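Local coordinates for Lmo0741 protein (Listeria monocytogenes, PDB 4R1H) that probably binds DNA through a winged helix-turn-helix domain and acts as a dimeric transcription regulator of the GntR family, at residues E100-G105 against E109-W114; T22-G27 against E83-D88; L36-L41 against R54-L59; Y66-R69 against K73-T76; K14-Y19 against L45-T50. All blocks are in the same frame, centred on the assembly; numbering follows the deposited sequence. Where two conformers were deposited one is given.

Interaction 1: E100-G105 against E109-W114; sequences EMSKLG and EKIIAW
Met101, deposited as selenomethionine, and Ile111 bring the last turns of helix 79-103 and the helix 108-117 to within 7.0 Å, CA to CA, with the short connection between them turning the chain back. Gly105 starts this turn: with positive phi, it ends the first helix in a Schellman motif, its N bonded to Ser102 O. The side chain of Met101 bridges to the second helix at two levels. At its root, CB meets the CD1 methyl of Ile111 at 3.7 Å. Further out the chain bends at chi2 and again at chi3 (both -82°) and swings its terminal methyl against the pyrrole part of Trp114, with CE 3.8 Å from CD1 of the indole. The approach is oblique to the ring. Ser102 OG only grazes the CD1 methyl of Ile111; its hydrogen bond goes to Ile98 O, one turn back in its own helix. Ile106, in the connection, packs on both Met101 and Ile111, while Thr94 and Ala90 of the second subunit lie against Met101 and Trp114. With methyl, methylene and indole groups doing the touching, the helical hairpin is held by dispersion and burial of apolar surface, and its interior is continuous with the dimer interface.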
# COMPACT_ATOMS: atom_id res chain seq x y z
N GLU A 100 -3.48 5.00 6.79
CA GLU A 100 -4.68 4.64 6.05
C GLU A 100 -5.79 4.17 7.01
O GLU A 100 -6.95 4.52 6.81
CB GLU A 100 -4.36 3.51 5.05
CG GLU A 100 -3.58 3.96 3.84
CD GLU A 100 -4.14 5.15 3.09
OE1 GLU A 100 -5.37 5.17 2.76
OE2 GLU A 100 -3.35 6.09 2.80
N MSE A 101 -5.44 3.41 8.00
CA MSE A 101 -6.42 2.97 8.99
C MSE A 101 -6.98 4.13 9.81
O MSE A 101 -8.18 4.17 10.10
CB MSE A 101 -5.88 1.88 9.88
CG MSE A 101 -5.44 0.64 9.11
SE MSE A 101 -6.96 -0.51 8.71
CE MSE A 101 -7.07 -1.41 10.35
N SER A 102 -6.09 5.04 10.17
CA SER A 102 -6.44 6.22 10.97
C SER A 102 -7.43 7.08 10.21
O SER A 102 -8.38 7.60 10.83
CB SER A 102 -5.22 7.00 11.34
OG SER A 102 -4.44 6.25 12.27
N LYS A 103 -7.23 7.25 8.92
CA LYS A 103 -8.15 7.99 8.08
C LYS A 103 -9.56 7.46 8.07
O LYS A 103 -10.51 8.24 7.84
CB LYS A 103 -7.61 8.14 6.66
CG LYS A 103 -6.39 9.02 6.57
CD LYS A 103 -5.77 8.81 5.20
CE LYS A 103 -4.70 9.82 4.95
NZ LYS A 103 -4.19 9.45 3.59
N LEU A 104 -9.70 6.17 8.31
CA LEU A 104 -11.00 5.51 8.39
C LEU A 104 -11.64 5.71 9.78
O LEU A 104 -12.73 5.25 10.05
CB LEU A 104 -10.84 4.01 8.10
CG LEU A 104 -10.41 3.76 6.66
CD1 LEU A 104 -10.05 2.28 6.60
CD2 LEU A 104 -11.53 4.04 5.69
N GLY A 105 -10.92 6.38 10.69
CA GLY A 105 -11.43 6.55 12.05
C GLY A 105 -11.21 5.39 12.95
O GLY A 105 -11.82 5.28 14.02
N GLU A 109 -5.81 1.10 19.21
CA GLU A 109 -6.18 -0.16 19.79
C GLU A 109 -6.88 -1.05 18.82
O GLU A 109 -6.65 -2.29 18.80
CB GLU A 109 -6.99 0.05 21.08
CG GLU A 109 -6.09 0.49 22.22
CD GLU A 109 -5.06 -0.57 22.62
OE1 GLU A 109 -3.83 -0.25 22.70
OE2 GLU A 109 -5.44 -1.75 22.80
N LYS A 110 -7.78 -0.50 18.03
CA LYS A 110 -8.51 -1.33 17.08
C LYS A 110 -7.65 -1.75 15.88
O LYS A 110 -7.87 -2.79 15.28
CB LYS A 110 -9.71 -0.58 16.58
CG LYS A 110 -10.59 -1.44 15.71
CD LYS A 110 -11.99 -0.88 15.60
CE LYS A 110 -12.68 -1.60 14.50
NZ LYS A 110 -12.88 -3.00 14.89
N ILE A 111 -6.66 -0.93 15.53
CA ILE A 111 -5.65 -1.32 14.50
C ILE A 111 -4.87 -2.55 14.97
O ILE A 111 -4.70 -3.52 14.23
CB ILE A 111 -4.68 -0.16 14.15
CG1 ILE A 111 -5.43 0.99 13.54
CG2 ILE A 111 -3.59 -0.65 13.15
CD1 ILE A 111 -4.64 2.28 13.35
N ILE A 112 -4.43 -2.53 16.24
CA ILE A 112 -3.74 -3.66 16.84
C ILE A 112 -4.63 -4.88 16.82
O ILE A 112 -4.16 -5.94 16.47
CB ILE A 112 -3.23 -3.33 18.26
CG1 ILE A 112 -2.10 -2.28 18.17
CG2 ILE A 112 -2.74 -4.58 18.94
CD1 ILE A 112 -1.85 -1.55 19.45
N ALA A 113 -5.91 -4.72 17.16
CA ALA A 113 -6.85 -5.84 17.15
C ALA A 113 -7.00 -6.45 15.75
O ALA A 113 -7.05 -7.67 15.61
CB ALA A 113 -8.22 -5.43 17.72
N TRP A 114 -7.04 -5.60 14.73
CA TRP A 114 -7.11 -6.06 13.31
C TRP A 114 -5.92 -6.90 12.95
O TRP A 114 -6.01 -8.00 12.39
CB TRP A 114 -7.26 -4.85 12.38
CG TRP A 114 -8.69 -4.52 11.97
CD1 TRP A 114 -9.48 -3.55 12.40
CD2 TRP A 114 -9.50 -5.36 11.15
NE1 TRP A 114 -10.75 -3.65 11.83
CE2 TRP A 114 -10.77 -4.76 11.06
CE3 TRP A 114 -9.26 -6.55 10.46
CZ2 TRP A 114 -11.81 -5.35 10.32
CZ3 TRP A 114 -10.26 -7.11 9.72
CH2 TRP A 114 -11.52 -6.51 9.68

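Interaction 2: T22-G27 against E83-D88; sequences TEIVTG and EQLEND
The carboxylate of Glu86 is met obliquely by the CG1 methyl of Val25, which lies 3.8 Å from OE1 and is still closer to the chain leading there. Thr22 O, in a second flat group, takes two donors from opposite faces of its carbonyl plane: Thr26 N, and Thr26 OG1 at 2.9 Å, 22° from that plane. These bonds belong to the last turn of helix 12-25, which Gly27 leaves in a Schellman motif. Across the contact, Val25 crosses the Glu86 side chain at about a right angle. The glutamate runs extended, CG opposite its backbone N (chi1 -177°), which carries its methylenes across the valine; CG is 3.6 Å from Val25 CG1. The other valine methyl, CG2, turns to Leu85 CD2 at 3.9 Å, and that same leucine methyl also touches Ile24 CG2 at 4.0 Å. Ile24 continues inward to Tyr29 and Ile64, whereas Glu86 also packs on Ile106 of the second subunit. The contact joins the first helix of the winged helix-turn-helix domain to the long helix 79-103, close to the dimer interface. Its chemistry is apolar, even the acid contributing mainly its hydrocarbon part, so shape and hydrophobic burial rather than directional bonds set the fit.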
# COMPACT_ATOMS: atom_id res chain seq x y z
N THR A 22 14.30 -7.14 -0.36
CA THR A 22 13.62 -8.31 0.24
C THR A 22 14.52 -9.53 0.44
O THR A 22 14.53 -10.18 1.52
CB THR A 22 12.34 -8.61 -0.59
OG1 THR A 22 11.47 -7.45 -0.38
CG2 THR A 22 11.67 -9.77 -0.13
N GLU A 23 15.25 -9.89 -0.60
CA GLU A 23 16.25 -10.99 -0.53
C GLU A 23 17.33 -10.75 0.51
O GLU A 23 17.70 -11.68 1.18
CB GLU A 23 16.90 -11.25 -1.88
CG GLU A 23 15.90 -11.62 -2.96
CD GLU A 23 15.21 -12.95 -2.70
OE1 GLU A 23 15.68 -13.97 -3.24
OE2 GLU A 23 14.19 -13.01 -1.97
N ILE A 24 17.72 -9.50 0.68
CA ILE A 24 18.68 -9.08 1.68
C ILE A 24 18.15 -9.16 3.13
O ILE A 24 18.73 -9.84 3.97
CB ILE A 24 19.18 -7.68 1.41
CG1 ILE A 24 19.94 -7.69 0.12
CG2 ILE A 24 20.02 -7.22 2.62
CD1 ILE A 24 20.25 -6.32 -0.39
N VAL A 25 16.99 -8.59 3.37
CA VAL A 25 16.40 -8.55 4.71
C VAL A 25 16.06 -9.95 5.19
O VAL A 25 16.30 -10.28 6.37
CB VAL A 25 15.22 -7.57 4.73
CG1 VAL A 25 14.42 -7.71 6.03
CG2 VAL A 25 15.78 -6.17 4.61
N THR A 26 15.60 -10.82 4.30
CA THR A 26 15.30 -12.20 4.68
C THR A 26 16.53 -13.11 4.77
O THR A 26 16.43 -14.24 5.22
CB THR A 26 14.30 -12.89 3.71
OG1 THR A 26 14.87 -12.94 2.42
CG2 THR A 26 13.05 -12.13 3.66
N GLY A 27 17.71 -12.65 4.38
CA GLY A 27 18.89 -13.47 4.50
C GLY A 27 19.02 -14.45 3.38
O GLY A 27 19.87 -15.31 3.41
N GLU A 83 20.50 -4.20 9.11
CA GLU A 83 19.46 -3.89 10.14
C GLU A 83 18.74 -2.57 9.84
O GLU A 83 17.50 -2.44 9.98
CB GLU A 83 20.02 -3.88 11.52
CG GLU A 83 20.39 -5.28 12.00
CD GLU A 83 21.38 -5.29 13.15
OE1 GLU A 83 22.06 -6.34 13.32
OE2 GLU A 83 21.49 -4.26 13.87
N GLN A 84 19.51 -1.55 9.44
CA GLN A 84 18.93 -0.23 9.17
C GLN A 84 18.03 -0.30 7.93
O GLN A 84 16.95 0.37 7.90
CB GLN A 84 20.03 0.87 9.07
CG GLN A 84 19.53 2.30 8.83
CD GLN A 84 18.88 2.97 10.06
OE1 GLN A 84 19.45 2.99 11.17
NE2 GLN A 84 17.69 3.56 9.85
N LEU A 85 18.42 -1.10 6.92
CA LEU A 85 17.58 -1.29 5.75
C LEU A 85 16.18 -1.92 6.16
O LEU A 85 15.11 -1.41 5.77
CB LEU A 85 18.23 -2.23 4.78
CG LEU A 85 17.44 -2.64 3.54
CD1 LEU A 85 17.07 -1.46 2.66
CD2 LEU A 85 18.15 -3.68 2.68
N GLU A 86 16.23 -3.00 6.90
CA GLU A 86 14.97 -3.60 7.43
C GLU A 86 14.14 -2.57 8.19
O GLU A 86 12.91 -2.41 7.93
CB GLU A 86 15.27 -4.77 8.34
CG GLU A 86 13.97 -5.45 8.83
CD GLU A 86 14.24 -6.60 9.80
OE1 GLU A 86 15.36 -7.22 9.73
OE2 GLU A 86 13.44 -6.92 10.66
N ASN A 87 14.77 -1.79 9.03
CA ASN A 87 14.07 -0.79 9.89
C ASN A 87 13.40 0.26 9.00
O ASN A 87 12.22 0.61 9.17
CB ASN A 87 15.01 -0.11 10.92
CG ASN A 87 14.27 0.71 12.02
OD1 ASN A 87 13.82 1.85 11.78
ND2 ASN A 87 14.18 0.16 13.24
N ASP A 88 14.14 0.78 8.06
CA ASP A 88 13.61 1.76 7.12
C ASP A 88 12.37 1.25 6.33
O ASP A 88 11.38 2.02 6.23
CB ASP A 88 14.68 2.25 6.10
CG ASP A 88 15.77 3.11 6.75
OD1 ASP A 88 15.68 3.56 7.92
OD2 ASP A 88 16.81 3.27 6.04

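Interaction 3: L36-L41 against R54-L59; sequences LSVREL and RAYAEL
Tyr56 reaches from helix 49-61 to the residues that open helix 38-45, and its hydroxyl marks the tight end of the contact. CG beside the backbone N (chi1 -80°) directs the ring toward the 36-41 segment. OH donates to Leu36 O over 2.6 Å, a short bond in which the acceptor lies at the ring edge, near its plane, while the hydroxyl sits 33° out of the carbonyl plane. The Leu41 methyl CD2 presses in beside this bond, 3.6 Å from OH and 3.8 Å from CE1, approaching the ring obliquely. Near the CD2 side of the ring, Val38 CG2 touches Tyr56 CD2 at 3.9 Å, also obliquely, the two side chains running past each other in opposite senses. Helices 38-45 and 49-61 are the pair of the helix-turn-helix, the second being the recognition helix in this family, so Tyr56 ties the start of the first helix to the inner side of the second. Ile20 of helix 12-25 and Ile65 of the wing also pack on the tyrosine. Looser is the part around Leu36 N and the leucine side chain, which leads off from the ring: a water accepts from Leu36 N at 3.1 Å and donates to Tyr56 OH. The helix start is held by its own polar groups, a capping box in which Glu40 N bonds to Ser37 OG and Ser37 N to the anti lone pair of Glu40 OE1.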
# COMPACT_ATOMS: atom_id res chain seq x y z
N LEU A 36 24.26 -11.84 -8.11
CA LEU A 36 24.15 -12.14 -9.51
C LEU A 36 24.63 -10.94 -10.34
O LEU A 36 24.46 -9.79 -9.96
CB LEU A 36 22.70 -12.46 -9.85
CG LEU A 36 22.05 -13.70 -9.25
CD1 LEU A 36 20.63 -13.78 -9.78
CD2 LEU A 36 22.80 -14.95 -9.61
N SER A 37 25.25 -11.24 -11.48
CA SER A 37 25.62 -10.19 -12.48
C SER A 37 24.39 -9.49 -13.03
O SER A 37 23.28 -10.01 -12.96
CB SER A 37 26.32 -10.86 -13.68
OG SER A 37 25.36 -11.62 -14.40
N VAL A 38 24.59 -8.31 -13.61
CA VAL A 38 23.48 -7.60 -14.25
C VAL A 38 22.75 -8.54 -15.19
O VAL A 38 21.52 -8.63 -15.20
CB VAL A 38 24.01 -6.34 -15.01
CG1 VAL A 38 22.94 -5.79 -15.96
CG2 VAL A 38 24.52 -5.28 -14.02
N ARG A 39 23.51 -9.24 -16.03
CA ARG A 39 22.94 -10.15 -17.02
C ARG A 39 22.11 -11.31 -16.44
O ARG A 39 20.97 -11.57 -16.88
CB ARG A 39 24.08 -10.73 -17.87
CG ARG A 39 23.59 -11.72 -18.92
CD ARG A 39 23.02 -10.97 -20.10
NE ARG A 39 24.10 -10.30 -20.83
CZ ARG A 39 23.94 -9.53 -21.90
NH1 ARG A 39 22.72 -9.32 -22.39
NH2 ARG A 39 25.00 -8.97 -22.48
N GLU A 40 22.69 -11.99 -15.45
CA GLU A 40 22.01 -13.08 -14.69
C GLU A 40 20.71 -12.60 -14.10
O GLU A 40 19.67 -13.22 -14.22
CB GLU A 40 22.92 -13.62 -13.57
CG GLU A 40 24.16 -14.35 -14.09
CD GLU A 40 25.20 -14.74 -13.03
OE1 GLU A 40 25.51 -13.94 -12.12
OE2 GLU A 40 25.76 -15.86 -13.12
N LEU A 41 20.74 -11.45 -13.44
CA LEU A 41 19.53 -10.98 -12.81
C LEU A 41 18.48 -10.58 -13.83
O LEU A 41 17.29 -10.79 -13.60
CB LEU A 41 19.80 -9.81 -11.82
CG LEU A 41 18.63 -9.49 -10.93
CD1 LEU A 41 18.26 -10.74 -10.14
CD2 LEU A 41 18.95 -8.33 -9.97
N ARG A 54 20.43 0.21 -13.23
CA ARG A 54 20.03 1.39 -12.46
C ARG A 54 19.78 0.98 -11.01
O ARG A 54 20.17 1.73 -10.06
CB ARG A 54 18.79 2.15 -12.98
CG ARG A 54 18.70 3.49 -12.27
CD ARG A 54 17.66 4.41 -12.72
NE ARG A 54 17.75 5.73 -12.06
CZ ARG A 54 17.10 6.83 -12.50
NH1 ARG A 54 16.24 6.81 -13.53
NH2 ARG A 54 17.27 7.99 -11.87
N ALA A 55 19.15 -0.17 -10.83
CA ALA A 55 18.84 -0.69 -9.47
C ALA A 55 20.16 -0.96 -8.68
O ALA A 55 20.31 -0.53 -7.53
CB ALA A 55 18.04 -1.97 -9.56
N TYR A 56 21.12 -1.62 -9.34
CA TYR A 56 22.44 -1.86 -8.75
C TYR A 56 23.14 -0.54 -8.42
O TYR A 56 23.72 -0.40 -7.34
CB TYR A 56 23.26 -2.76 -9.64
CG TYR A 56 22.96 -4.23 -9.54
CD1 TYR A 56 21.92 -4.71 -8.75
CD2 TYR A 56 23.78 -5.17 -10.17
CE1 TYR A 56 21.74 -6.08 -8.59
CE2 TYR A 56 23.61 -6.53 -10.02
CZ TYR A 56 22.58 -7.00 -9.22
OH TYR A 56 22.42 -8.37 -9.10
N ALA A 57 23.06 0.48 -9.29
CA ALA A 57 23.59 1.79 -8.95
C ALA A 57 23.03 2.42 -7.71
O ALA A 57 23.77 2.93 -6.87
CB ALA A 57 23.44 2.78 -10.11
N GLU A 58 21.71 2.34 -7.54
CA GLU A 58 21.08 2.89 -6.39
C GLU A 58 21.52 2.10 -5.13
O GLU A 58 21.84 2.70 -4.11
CB GLU A 58 19.56 2.87 -6.52
CG GLU A 58 18.89 3.40 -5.26
CD GLU A 58 17.42 3.65 -5.42
OE1 GLU A 58 17.09 4.38 -6.39
OE2 GLU A 58 16.67 3.18 -4.52
N LEU A 59 21.59 0.81 -5.27
CA LEU A 59 22.07 -0.03 -4.13
C LEU A 59 23.54 0.29 -3.73
O LEU A 59 23.94 0.24 -2.51
CB LEU A 59 21.87 -1.49 -4.52
CG LEU A 59 20.44 -1.99 -4.54
CD1 LEU A 59 20.44 -3.32 -5.19
CD2 LEU A 59 19.83 -2.04 -3.15
O HOH W 1 21.62 -10.54 -7.22

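Interaction 4: Y66-R69 against K73-T76; sequences YTVR and KYLT
Tyr66 holds CG between its backbone N and carbonyl carbon (chi1 63°), which folds its ring over the neighbouring strand; Tyr74 places CG beside its own N instead (chi1 -66°). The Tyr66 ring therefore comes to rest on the CB of Tyr74, a CH-pi contact with CB 3.8 Å from the ring centroid, set off toward the rim near CZ. The two rings, tilted by 22°, are slid so far apart that they barely overlap. Val68 CG2 meets the Tyr74 ring obliquely, 3.8 Å from CE1. Beneath these side chains the tyrosines form an antiparallel hydrogen-bonded pair: Tyr66 N donates to Tyr74 O at 3.0 Å, and Tyr74 N returns the bond to Tyr66 O at 2.9 Å. The next pair, Thr67 and Lys73, is non-hydrogen-bonded and carries its side chains on the opposite face. They run side by side, and a bend at the end of the lysine brings NZ to Thr67 OG1 at 2.9 Å. Thr67 OG1 also bonds to Glu60 OE1 in the preceding helix, with which Lys73 NZ makes a weak, long ion pair; this small polar group fastens one face of the hairpin to helix 49-61. Leu75 points away from the 66-69 segment and packs on Tyr29, Ile64 and Ile82. A two-stranded antiparallel hairpin following the recognition helix is the wing of the winged helix-turn-helix fold.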
# COMPACT_ATOMS: atom_id res chain seq x y z
N TYR A 66 28.54 -3.33 -3.11
CA TYR A 66 29.77 -2.72 -3.60
C TYR A 66 30.34 -3.59 -4.71
O TYR A 66 30.01 -4.77 -4.84
CB TYR A 66 30.79 -2.54 -2.47
CG TYR A 66 31.27 -3.78 -1.83
CD1 TYR A 66 32.45 -4.39 -2.23
CD2 TYR A 66 30.57 -4.38 -0.82
CE1 TYR A 66 32.91 -5.55 -1.62
CE2 TYR A 66 31.00 -5.55 -0.21
CZ TYR A 66 32.19 -6.11 -0.62
OH TYR A 66 32.58 -7.25 -0.04
N THR A 67 31.28 -3.01 -5.45
CA THR A 67 31.84 -3.66 -6.65
C THR A 67 33.31 -3.91 -6.44
O THR A 67 34.02 -3.06 -5.92
CB THR A 67 31.70 -2.78 -7.90
OG1 THR A 67 30.35 -2.46 -8.09
CG2 THR A 67 32.20 -3.56 -9.16
N VAL A 68 33.75 -5.11 -6.76
CA VAL A 68 35.17 -5.42 -6.82
C VAL A 68 35.39 -5.58 -8.35
O VAL A 68 35.02 -6.62 -8.91
CB VAL A 68 35.47 -6.69 -6.07
CG1 VAL A 68 36.97 -7.04 -6.14
CG2 VAL A 68 35.13 -6.53 -4.59
N ARG A 69 35.92 -4.56 -9.01
CA ARG A 69 36.05 -4.55 -10.49
C ARG A 69 36.67 -5.85 -10.99
O ARG A 69 37.69 -6.33 -10.43
CB ARG A 69 36.91 -3.37 -10.96
CG ARG A 69 36.85 -3.10 -12.47
CD ARG A 69 37.60 -1.82 -12.86
NE ARG A 69 36.91 -0.62 -12.38
CZ ARG A 69 36.09 0.15 -13.11
NH1 ARG A 69 35.84 -0.11 -14.38
NH2 ARG A 69 35.51 1.20 -12.55
N LYS A 73 29.92 -8.18 -7.81
CA LYS A 73 29.21 -7.30 -6.91
C LYS A 73 28.80 -8.11 -5.69
O LYS A 73 28.45 -9.28 -5.79
CB LYS A 73 28.01 -6.69 -7.57
CG LYS A 73 28.41 -5.74 -8.71
CD LYS A 73 27.25 -4.93 -9.23
CE LYS A 73 27.63 -4.22 -10.53
NZ LYS A 73 28.37 -2.97 -10.21
N TYR A 74 28.87 -7.44 -4.55
CA TYR A 74 28.75 -8.07 -3.27
C TYR A 74 27.83 -7.32 -2.37
O TYR A 74 27.84 -6.09 -2.27
CB TYR A 74 30.13 -8.13 -2.57
CG TYR A 74 31.12 -9.05 -3.31
CD1 TYR A 74 31.81 -8.59 -4.39
CD2 TYR A 74 31.30 -10.35 -2.91
CE1 TYR A 74 32.66 -9.43 -5.11
CE2 TYR A 74 32.16 -11.20 -3.60
CZ TYR A 74 32.82 -10.72 -4.70
OH TYR A 74 33.68 -11.52 -5.41
N LEU A 75 27.14 -8.07 -1.54
CA LEU A 75 26.38 -7.50 -0.46
C LEU A 75 27.26 -7.02 0.65
O LEU A 75 28.19 -7.72 1.07
CB LEU A 75 25.37 -8.54 0.06
CG LEU A 75 24.47 -8.05 1.22
CD1 LEU A 75 23.58 -6.89 0.79
CD2 LEU A 75 23.59 -9.19 1.78
N THR A 76 26.98 -5.84 1.17
CA THR A 76 27.67 -5.38 2.35
C THR A 76 27.81 -6.40 3.45
O THR A 76 26.88 -7.22 3.70
CB THR A 76 27.04 -4.10 2.89
OG1 THR A 76 27.80 -3.61 3.98
CG2 THR A 76 25.59 -4.37 3.46

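Interaction 5: K14-Y19 against L45-T50; sequences KQIVHY and LEVNPT
Leu45 divides its two methyls between Ile16 and Tyr19, which stand one turn apart on helix 12-25. CD2 lies over one face of the Tyr19 ring, 4.1 Å from the centroid and 19° off the normal, toward the rim near CZ, a CH-pi contact. CD1 faces Ile16 tip to tip; the 3.4 Å between Ile16 CD1 and Leu45 CD1 is tighter than usual but doubtful, as the isoleucine was modelled in two conformers. In the conformer given, Ile16 CD1 also reaches Val47 CG2 at 4.0 Å. A chi1 near 170° carries the Tyr19 ring away from its own N, out toward Leu45. Around this first shell, Phe6 packs on Ile16 and Val47, Ala55 of helix 49-61 on Ile16, and Lys44 on Tyr19. Further out, the backbone sets where Leu45 and Val47 stand. Glu46, with positive phi, ends helix 38-45 in a Schellman motif, and two residues later Asn48 caps the next helix, its OD1 accepting from Thr50 N at 3.0 Å. The leucine and valine of this short connection thus turn inward onto the first helix. A tight turn between two helices, packed on a third, is the hallmark of the helix-turn-helix within a three-helix DNA-binding domain.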
# COMPACT_ATOMS: atom_id res chain seq x y z
N LYS A 14 12.82 0.79 -9.33
CA LYS A 14 12.58 0.89 -7.89
C LYS A 14 11.96 -0.43 -7.39
O LYS A 14 12.17 -0.81 -6.26
CB LYS A 14 11.64 2.04 -7.56
CG LYS A 14 12.31 3.39 -7.66
CD LYS A 14 13.27 3.65 -6.49
CE LYS A 14 13.40 5.17 -6.26
NZ LYS A 14 14.58 5.52 -5.40
N GLN A 15 11.17 -1.10 -8.23
CA GLN A 15 10.63 -2.39 -7.87
C GLN A 15 11.69 -3.48 -7.76
O GLN A 15 11.61 -4.40 -6.89
CB GLN A 15 9.55 -2.84 -8.83
CG GLN A 15 8.36 -1.91 -8.75
CD GLN A 15 7.29 -2.28 -9.74
OE1 GLN A 15 6.62 -3.29 -9.56
NE2 GLN A 15 7.12 -1.46 -10.80
N ILE A 16 12.69 -3.38 -8.61
CA ILE A 16 13.82 -4.27 -8.56
C ILE A 16 14.63 -3.97 -7.32
O ILE A 16 15.13 -4.91 -6.67
CB ILE A 16 14.73 -4.19 -9.81
CG1 ILE A 16 13.96 -4.41 -11.14
CG2 ILE A 16 15.90 -5.19 -9.70
CD1 ILE A 16 13.64 -5.85 -11.50
N VAL A 17 14.84 -2.69 -7.00
CA VAL A 17 15.50 -2.37 -5.75
C VAL A 17 14.76 -3.06 -4.58
O VAL A 17 15.39 -3.67 -3.71
CB VAL A 17 15.60 -0.88 -5.54
CG1 VAL A 17 16.09 -0.53 -4.17
CG2 VAL A 17 16.59 -0.33 -6.58
N HIS A 18 13.43 -2.99 -4.60
CA HIS A 18 12.65 -3.58 -3.46
C HIS A 18 12.77 -5.08 -3.41
O HIS A 18 12.90 -5.63 -2.32
CB HIS A 18 11.16 -3.22 -3.51
CG HIS A 18 10.42 -3.68 -2.30
ND1 HIS A 18 10.61 -3.09 -1.07
CD2 HIS A 18 9.51 -4.67 -2.12
CE1 HIS A 18 9.83 -3.69 -0.18
NE2 HIS A 18 9.15 -4.64 -0.79
N TYR A 19 12.76 -5.74 -4.56
CA TYR A 19 12.96 -7.16 -4.67
C TYR A 19 14.29 -7.58 -4.07
O TYR A 19 14.33 -8.49 -3.26
CB TYR A 19 12.90 -7.58 -6.13
CG TYR A 19 13.33 -8.99 -6.39
CD1 TYR A 19 12.41 -10.05 -6.32
CD2 TYR A 19 14.66 -9.29 -6.71
CE1 TYR A 19 12.81 -11.34 -6.55
CE2 TYR A 19 15.07 -10.59 -6.92
CZ TYR A 19 14.14 -11.61 -6.85
OH TYR A 19 14.57 -12.91 -7.09
N LEU A 45 14.74 -12.14 -13.76
CA LEU A 45 13.53 -11.31 -13.61
C LEU A 45 12.83 -10.93 -14.94
O LEU A 45 11.78 -10.30 -14.90
CB LEU A 45 13.81 -10.03 -12.83
CG LEU A 45 14.38 -10.29 -11.44
CD1 LEU A 45 14.72 -8.98 -10.76
CD2 LEU A 45 13.41 -11.14 -10.62
N GLU A 46 13.44 -11.33 -16.05
CA GLU A 46 12.95 -10.99 -17.40
C GLU A 46 12.66 -9.50 -17.48
O GLU A 46 11.53 -9.08 -17.71
CB GLU A 46 11.69 -11.80 -17.73
CG GLU A 46 11.93 -13.29 -17.82
CD GLU A 46 10.79 -14.04 -18.49
OE1 GLU A 46 11.10 -14.98 -19.24
OE2 GLU A 46 9.60 -13.69 -18.27
N VAL A 47 13.70 -8.70 -17.22
CA VAL A 47 13.60 -7.24 -17.37
C VAL A 47 14.81 -6.81 -18.18
O VAL A 47 15.76 -7.56 -18.35
CB VAL A 47 13.55 -6.44 -16.04
CG1 VAL A 47 12.36 -6.84 -15.22
CG2 VAL A 47 14.83 -6.64 -15.26
N ASN A 48 14.74 -5.59 -18.68
CA ASN A 48 15.82 -4.98 -19.39
C ASN A 48 17.00 -4.80 -18.46
O ASN A 48 16.80 -4.24 -17.38
CB ASN A 48 15.36 -3.62 -19.91
CG ASN A 48 16.33 -3.03 -20.90
OD1 ASN A 48 17.53 -3.27 -20.84
ND2 ASN A 48 15.80 -2.25 -21.84
N PRO A 49 18.20 -5.26 -18.88
CA PRO A 49 19.41 -5.09 -18.09
C PRO A 49 19.69 -3.64 -17.67
O PRO A 49 20.31 -3.46 -16.66
CB PRO A 49 20.53 -5.57 -19.02
CG PRO A 49 19.88 -6.46 -20.03
CD PRO A 49 18.44 -6.08 -20.09
N THR A 50 19.26 -2.63 -18.43
CA THR A 50 19.55 -1.26 -18.05
C THR A 50 18.78 -0.93 -16.80
O THR A 50 19.13 0.01 -16.07
CB THR A 50 19.17 -0.22 -19.18
OG1 THR A 50 17.78 -0.30 -19.47
CG2 THR A 50 19.91 -0.46 -20.40

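How the interactions relate
Interactions 3, 4 and 5 lie within the winged helix-turn-helix domain. Interactions 3 and 5 have centres about 8 Å apart, share helix 49-61 and are joined by the Lys14-Glu58 salt bridge; interaction 4, in the wing, touches interaction 3 where Lys73 packs on Tyr56. Interaction 2 links this domain to helix 79-103, meeting interaction 4 through Ile24 and Leu75, and shares helix 12-25 with interaction 5. Its two segments bracket interactions 3 and 4 in sequence. Interaction 1 comes last, at the far end of helix 79-103, its centre about 26 Å from that of interaction 2. Both touch the second subunit: helix 79-103 joins the domain to the helical hairpin along the dimer contact.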